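Local coordinates for surface-associated protein CshB (Streptococcus gordonii, PDB 6YZG) that probably binds fibronectin as a peptidoglycan-anchored streptococcal surface adhesin, here represented by its second non-repetitive domain, at the interface of chains A and B. Numbering follows the deposited sequence. Chains: chain A/B, Surface-associated protein CshB.

Contact 1: the interface of chains A and B. Residues chain A 251-252, 254, 256; chain B 147-148, 152-153.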
loop_
_atom_site.group_PDB
_atom_site.type_symbol
_atom_site.label_atom_id
_atom_site.label_comp_id
_atom_site.label_asym_id
_atom_site.label_seq_id
_atom_site.Cartn_x
_atom_site.Cartn_y
_atom_site.Cartn_z
ATOM N N ALA A 251 -4.135 -2.035 -15.958
ATOM C CA ALA A 251 -2.722 -1.835 -16.382
ATOM C C ALA A 251 -1.944 -1.631 -15.102
ATOM O O ALA A 251 -2.295 -0.765 -14.295
ATOM C CB ALA A 251 -2.594 -0.747 -17.383
ATOM N N SER A 252 -0.903 -2.414 -14.886
ATOM C CA SER A 252 -0.204 -2.401 -13.590
ATOM C C SER A 252 1.199 -2.953 -13.766
ATOM O O SER A 252 1.384 -4.003 -14.437
ATOM C CB SER A 252 -0.996 -3.229 -12.613
ATOM O OG SER A 252 -0.352 -3.227 -11.346
ATOM N N GLY A 254 2.409 -4.369 -11.252
ATOM C CA GLY A 254 2.102 -5.525 -10.412
ATOM C C GLY A 254 0.976 -6.327 -11.064
ATOM O O GLY A 254 1.026 -6.536 -12.262
ATOM N N GLN A 256 -3.494 -6.757 -10.589
ATOM C CA GLN A 256 -4.771 -6.396 -9.973
ATOM C C GLN A 256 -5.670 -7.606 -10.103
ATOM O O GLN A 256 -5.294 -8.562 -10.752
ATOM C CB GLN A 256 -5.386 -5.157 -10.633
ATOM C CG GLN A 256 -4.451 -3.976 -10.746
ATOM C CD GLN A 256 -3.829 -3.573 -9.431
ATOM O OE1 GLN A 256 -4.498 -3.353 -8.379
ATOM N NE2 GLN A 256 -2.516 -3.447 -9.432
ATOM N N ASP B 147 -4.636 -4.133 -3.827
ATOM C CA ASP B 147 -4.301 -2.724 -3.545
ATOM C C ASP B 147 -3.731 -2.093 -4.822
ATOM O O ASP B 147 -3.204 -2.777 -5.656
ATOM C CB ASP B 147 -3.273 -2.590 -2.420
ATOM C CG ASP B 147 -3.547 -1.366 -1.547
ATOM O OD1 ASP B 147 -4.256 -0.472 -1.986
ATOM O OD2 ASP B 147 -3.121 -1.354 -0.397
ATOM N N ALA B 148 -3.927 -0.800 -4.931
ATOM C CA ALA B 148 -3.428 -0.026 -6.070
ATOM C C ALA B 148 -2.707 1.235 -5.574
ATOM O O ALA B 148 -3.244 1.967 -4.804
ATOM C CB ALA B 148 -4.596 0.341 -6.947
ATOM N N GLU B 152 -1.127 2.111 -10.683
ATOM C CA GLU B 152 -1.793 0.793 -10.887
ATOM C C GLU B 152 -3.265 1.091 -11.171
ATOM O O GLU B 152 -3.904 1.735 -10.353
ATOM C CB GLU B 152 -1.643 -0.179 -9.711
ATOM C CG GLU B 152 -0.180 -0.509 -9.416
ATOM C CD GLU B 152 0.040 -1.405 -8.207
ATOM O OE1 GLU B 152 -0.514 -1.079 -7.145
ATOM O OE2 GLU B 152 0.727 -2.419 -8.331
ATOM N N PHE B 153 -3.782 0.666 -12.325
ATOM C CA PHE B 153 -5.126 1.054 -12.789
ATOM C C PHE B 153 -6.025 -0.161 -12.877
ATOM O O PHE B 153 -5.672 -1.170 -13.519
ATOM C CB PHE B 153 -5.022 1.737 -14.161
ATOM C CG PHE B 153 -4.007 2.866 -14.257
ATOM C CD1 PHE B 153 -3.839 3.770 -13.225
ATOM C CD2 PHE B 153 -3.194 2.941 -15.339
ATOM C CE1 PHE B 153 -2.899 4.776 -13.327
ATOM C CE2 PHE B 153 -2.177 3.887 -15.425
ATOM C CZ PHE B 153 -2.104 4.863 -14.457
#
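A:Ala251 and B:Phe153 pair antiparallel through both backbone N-H and C=O groups, A:Ala251 N reaching B:Phe153 O at 3.0 Å and B:Phe153 N reaching A:Ala251 O at 2.9 Å. In this CshA-type non-repetitive domain 2, the bridge joins strand 245-252 of one copy to strand 153-158 of the other. The pairing is purely backbone; alanine's methyl needs little room beside the strand. B:Phe153 flanks A:Ala251 O with CB, 3.7 Å away, and with the CG and CD2 side of its ring.

Next along the strand, A:Ser252 holds its hydroxyl anti to the backbone N (chi1 -179°). There OG accepts from A:Gly254 N and, with the amide as modelled, from A:Gln256 NE2 at 2.9 Å; A:Ser252 OG lies near that amide's plane, 10° out of it. These bonds restrain the loop after the strand and hold the amide against B:Glu152. The two side chains cross at about a right angle, with amide and carboxylate planes 68° apart; the methylene CB of B:Glu152 is 3.4 Å from A:Gln256 NE2. The carboxylate oxygen B:Glu152 OE2 stands 3.3 Å from A:Ser252 OG. A:Gln256 OE1 faces B:Asp147 O, two acceptors that cannot bond as placed; the amide may be turned over, and B:Asp147 is poorly ordered, so this pair is doubtful.

Contact 2: the interface of chains A and B. Residues chain A 29, 33, 35, 138-139; chain B 261-264.
Water 1 is gripped from both chains: it meets the phenolic A:Tyr33 OH and the backbone A:Thr139 N, and lies 2.8 Å from the carbonyl B:Leu263 O and a longer 3.3 Å from A:Thr139 O. In this CshA-type non-repetitive domain 2, an antiparallel bridge joins strand 139-144 to the end of strand 258-263 from the other copy. B:Leu263 N donates directly to A:Thr139 O at 2.9 Å, a fairly straight bond (164° at the hydrogen). The other pair of the bridge, A:Thr139 N and B:Leu263 O, is 4.3 Å apart, and water 1 spans it. Tyrosine suits this place because its hydroxyl reaches the water while its ring serves as an apolar wall.

Methyl CG1 of B:Val264 sits over the centre of one face of the A:Tyr33 ring, 3.7 Å from its centroid. With CG anti to the backbone N (chi1 -162°), A:Tyr33 turns this face towards the valine. B:Val264 CG1 also presses on A:Ile29 CD1 at 3.4 Å, a tight contact. A:Ile29 extends beyond CG1 (chi2 171°), carrying CD1 to B:Phe262 CB as well. Methyl A:Val35 CG1 lies over the centre of the B:Phe262 ring face, whereas A:Pro138 CB meets its edge. A:Thr139 turns its methyl CG2, rather than its hydroxyl, to B:Leu263 CD1.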
loop_
_atom_site.group_PDB
_atom_site.type_symbol
_atom_site.label_atom_id
_atom_site.label_comp_id
_atom_site.label_asym_id
_atom_site.label_seq_id
_atom_site.Cartn_x
_atom_site.Cartn_y
_atom_site.Cartn_z
ATOM N N ILE A 29 3.341 19.037 27.466
ATOM C CA ILE A 29 2.274 18.275 26.761
ATOM C C ILE A 29 0.947 18.317 27.498
ATOM O O ILE A 29 -0.080 18.002 26.867
ATOM C CB ILE A 29 2.726 16.835 26.482
ATOM C CG1 ILE A 29 2.983 16.103 27.790
ATOM C CG2 ILE A 29 3.892 16.858 25.525
ATOM C CD1 ILE A 29 3.217 14.607 27.614
ATOM N N TYR A 33 3.491 19.070 32.876
ATOM C CA TYR A 33 4.173 17.822 32.391
ATOM C C TYR A 33 5.020 18.211 31.168
ATOM O O TYR A 33 4.437 18.510 30.117
ATOM C CB TYR A 33 3.150 16.747 32.130
ATOM C CG TYR A 33 3.707 15.347 32.047
ATOM C CD1 TYR A 33 4.486 14.943 30.982
ATOM C CD2 TYR A 33 3.460 14.432 33.032
ATOM C CE1 TYR A 33 5.032 13.668 30.923
ATOM C CE2 TYR A 33 4.008 13.160 32.998
ATOM C CZ TYR A 33 4.801 12.782 31.929
ATOM O OH TYR A 33 5.354 11.533 31.853
ATOM N N VAL A 35 8.133 17.334 28.529
ATOM C CA VAL A 35 9.004 16.310 27.915
ATOM C C VAL A 35 10.101 17.001 27.138
ATOM O O VAL A 35 9.891 18.007 26.439
ATOM C CB VAL A 35 8.191 15.374 27.015
ATOM C CG1 VAL A 35 7.151 14.595 27.780
ATOM C CG2 VAL A 35 7.574 16.054 25.849
ATOM N N PRO A 138 8.357 8.123 31.988
ATOM C CA PRO A 138 7.349 8.396 30.973
ATOM C C PRO A 138 6.740 7.128 30.372
ATOM O O PRO A 138 7.309 6.024 30.526
ATOM C CB PRO A 138 8.216 9.080 29.922
ATOM C CG PRO A 138 9.533 8.425 30.012
ATOM C CD PRO A 138 9.740 8.140 31.511
ATOM N N THR A 139 5.601 7.294 29.785
ATOM C CA THR A 139 4.893 6.261 29.003
ATOM C C THR A 139 4.919 6.753 27.564
ATOM O O THR A 139 4.230 7.752 27.251
ATOM C CB THR A 139 3.485 6.010 29.495
ATOM O OG1 THR A 139 3.541 5.538 30.853
ATOM C CG2 THR A 139 2.743 5.005 28.628
ATOM N N GLY B 261 4.635 9.834 20.913
ATOM C CA GLY B 261 3.717 10.481 21.834
ATOM C C GLY B 261 3.960 10.002 23.236
ATOM O O GLY B 261 4.798 9.133 23.513
ATOM N N PHE B 262 3.309 10.705 24.146
ATOM C CA PHE B 262 3.405 10.433 25.581
ATOM C C PHE B 262 2.003 10.310 26.138
ATOM O O PHE B 262 1.124 11.119 25.792
ATOM C CB PHE B 262 4.192 11.524 26.270
ATOM C CG PHE B 262 5.652 11.566 25.950
ATOM C CD1 PHE B 262 6.142 12.020 24.721
ATOM C CD2 PHE B 262 6.578 11.036 26.830
ATOM C CE1 PHE B 262 7.495 11.944 24.444
ATOM C CE2 PHE B 262 7.945 11.048 26.598
ATOM C CZ PHE B 262 8.412 11.481 25.370
ATOM N N LEU B 263 1.842 9.395 27.081
ATOM C CA LEU B 263 0.568 9.250 27.816
ATOM C C LEU B 263 0.828 9.796 29.229
ATOM O O LEU B 263 1.845 9.471 29.800
ATOM C CB LEU B 263 0.131 7.788 27.820
ATOM C CG LEU B 263 0.016 7.129 26.442
ATOM C CD1 LEU B 263 -0.483 5.706 26.567
ATOM C CD2 LEU B 263 -0.848 7.941 25.524
ATOM N N VAL B 264 -0.091 10.612 29.746
ATOM C CA VAL B 264 0.111 11.220 31.091
ATOM C C VAL B 264 -0.975 10.827 32.100
ATOM O O VAL B 264 -0.862 11.268 33.232
ATOM C CB VAL B 264 0.131 12.749 30.955
ATOM C CG1 VAL B 264 1.220 13.194 30.015
ATOM C CG2 VAL B 264 -1.199 13.247 30.457
HETATM O O HOH W 1 4.629 9.983 29.622
#

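Contact 3: the interface of chains A and B. Residues chain A 78, 117-118, 198; chain B 195, 253-254.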
loop_
_atom_site.group_PDB
_atom_site.type_symbol
_atom_site.label_atom_id
_atom_site.label_comp_id
_atom_site.label_asym_id
_atom_site.label_seq_id
_atom_site.Cartn_x
_atom_site.Cartn_y
_atom_site.Cartn_z
ATOM N N TYR A 78 21.461 8.990 -6.030
ATOM C CA TYR A 78 21.765 10.148 -5.171
ATOM C C TYR A 78 23.073 9.960 -4.449
ATOM O O TYR A 78 23.755 10.934 -4.111
ATOM C CB TYR A 78 20.729 10.295 -4.051
ATOM C CG TYR A 78 19.344 10.670 -4.443
ATOM C CD1 TYR A 78 19.108 11.753 -5.277
ATOM C CD2 TYR A 78 18.250 10.000 -3.951
ATOM C CE1 TYR A 78 17.824 12.148 -5.596
ATOM C CE2 TYR A 78 16.964 10.401 -4.226
ATOM C CZ TYR A 78 16.746 11.413 -5.147
ATOM O OH TYR A 78 15.476 11.795 -5.403
ATOM N N ASN A 117 13.808 10.401 -0.726
ATOM C CA ASN A 117 13.619 8.960 -0.912
ATOM C C ASN A 117 14.972 8.216 -0.936
ATOM O O ASN A 117 16.008 8.760 -1.264
ATOM C CB ASN A 117 12.866 8.718 -2.200
ATOM C CG ASN A 117 11.539 9.447 -2.146
ATOM O OD1 ASN A 117 10.742 9.154 -1.257
ATOM N ND2 ASN A 117 11.319 10.356 -3.101
ATOM N N SER A 118 14.887 6.935 -0.618
ATOM C CA SER A 118 15.970 5.967 -0.885
ATOM C C SER A 118 17.128 6.118 0.087
ATOM O O SER A 118 18.267 6.398 -0.286
ATOM C CB SER A 118 16.462 6.020 -2.316
ATOM O OG SER A 118 15.337 5.920 -3.185
ATOM N N LEU A 198 15.334 -1.901 -5.043
ATOM C CA LEU A 198 16.488 -1.006 -4.907
ATOM C C LEU A 198 17.275 -1.279 -3.605
ATOM O O LEU A 198 18.527 -1.277 -3.545
ATOM C CB LEU A 198 16.015 0.446 -4.944
ATOM C CG LEU A 198 17.095 1.481 -4.715
ATOM C CD1 LEU A 198 18.012 1.545 -5.924
ATOM C CD2 LEU A 198 16.454 2.833 -4.413
ATOM N N ARG B 195 11.390 7.671 -9.442
ATOM C CA ARG B 195 12.435 7.866 -10.481
ATOM C C ARG B 195 12.150 7.002 -11.727
ATOM O O ARG B 195 13.025 6.376 -12.254
ATOM C CB ARG B 195 13.838 7.849 -9.859
ATOM C CG ARG B 195 13.980 8.801 -8.674
ATOM C CD ARG B 195 15.378 8.876 -8.097
ATOM N NE ARG B 195 15.847 7.602 -7.592
ATOM C CZ ARG B 195 15.640 7.128 -6.361
ATOM N NH1 ARG B 195 16.112 5.949 -6.042
ATOM N NH2 ARG B 195 14.956 7.802 -5.471
ATOM N N SER B 253 13.211 2.458 0.058
ATOM C CA SER B 253 13.315 3.113 -1.283
ATOM C C SER B 253 12.463 4.348 -1.343
ATOM O O SER B 253 12.791 5.217 -2.192
ATOM C CB SER B 253 12.998 2.200 -2.418
ATOM O OG SER B 253 11.682 1.754 -2.317
ATOM N N GLY B 254 11.468 4.444 -0.475
ATOM C CA GLY B 254 10.582 5.594 -0.307
ATOM C C GLY B 254 11.031 6.392 0.917
ATOM O O GLY B 254 12.219 6.608 1.068
HETATM O O HOH W 2 13.139 9.937 -5.565
#
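One face of the B:Arg195 guanidinium has A:Tyr78 CD2 over it, 4.2 Å above the plane and displaced to the rim, while its edges meet A:Ser118 OG, A:Leu198 CD2, A:Asn117 CB and water 2. The phenol ring is inclined 60° to the guanidinium, so the two do not stack in parallel; its CE2 is the part near B:Arg195 NH2. Arginine suits this crossing between loops of the two non-repetitive domains because a flat, many-handed cation can be used on a face and around its rim at once.

Both terminal nitrogens, B:Arg195 NH1 and B:Arg195 NH2, donate end-on to A:Ser118 OG at 3.0 Å each, with the oxygen almost in the guanidinium plane. A bend in the arginine chain at chi3 (-61°) swings its end round to make this grip. The hydroxyl A:Ser118 OG passes its own hydrogen on to the carbonyl B:Ser253 O, 2.8 Å away, and thus ties two segments of chain B together. Serine fits because its short hydroxyl can accept and donate together; its OG stands beside the backbone N (chi1 -51°), and A:Ser118 N bonds to B:Gly254 O at 3.2 Å.

A:Leu198 crosses the arginine at about a right angle, methyl A:Leu198 CD2 packing 3.5 Å from B:Arg195 NH1. Water 2 links A:Tyr78 OH and A:Asn117 ND2 to the arginine, lying 2.8 Å from B:Arg195 NH2.

Contact 1 lies about 20 Å from contact 3 and 42 Å from contact 2, measured between the centres of their C-alpha atoms; contacts 2 and 3 are about 34 Å apart. Gly254 takes part in contacts 1 and 3, contributed by chain A in one and by chain B in the other. By two-fold symmetry, the turn after strand 245-252 thus serves both contacts in each copy. Strand 258-263, which follows, continues to contact 2. Strands of one chain pairing with the other at distant points suggest an intertwined, perhaps strand-exchanged dimer, although the structure alone does not show that it forms on the cell.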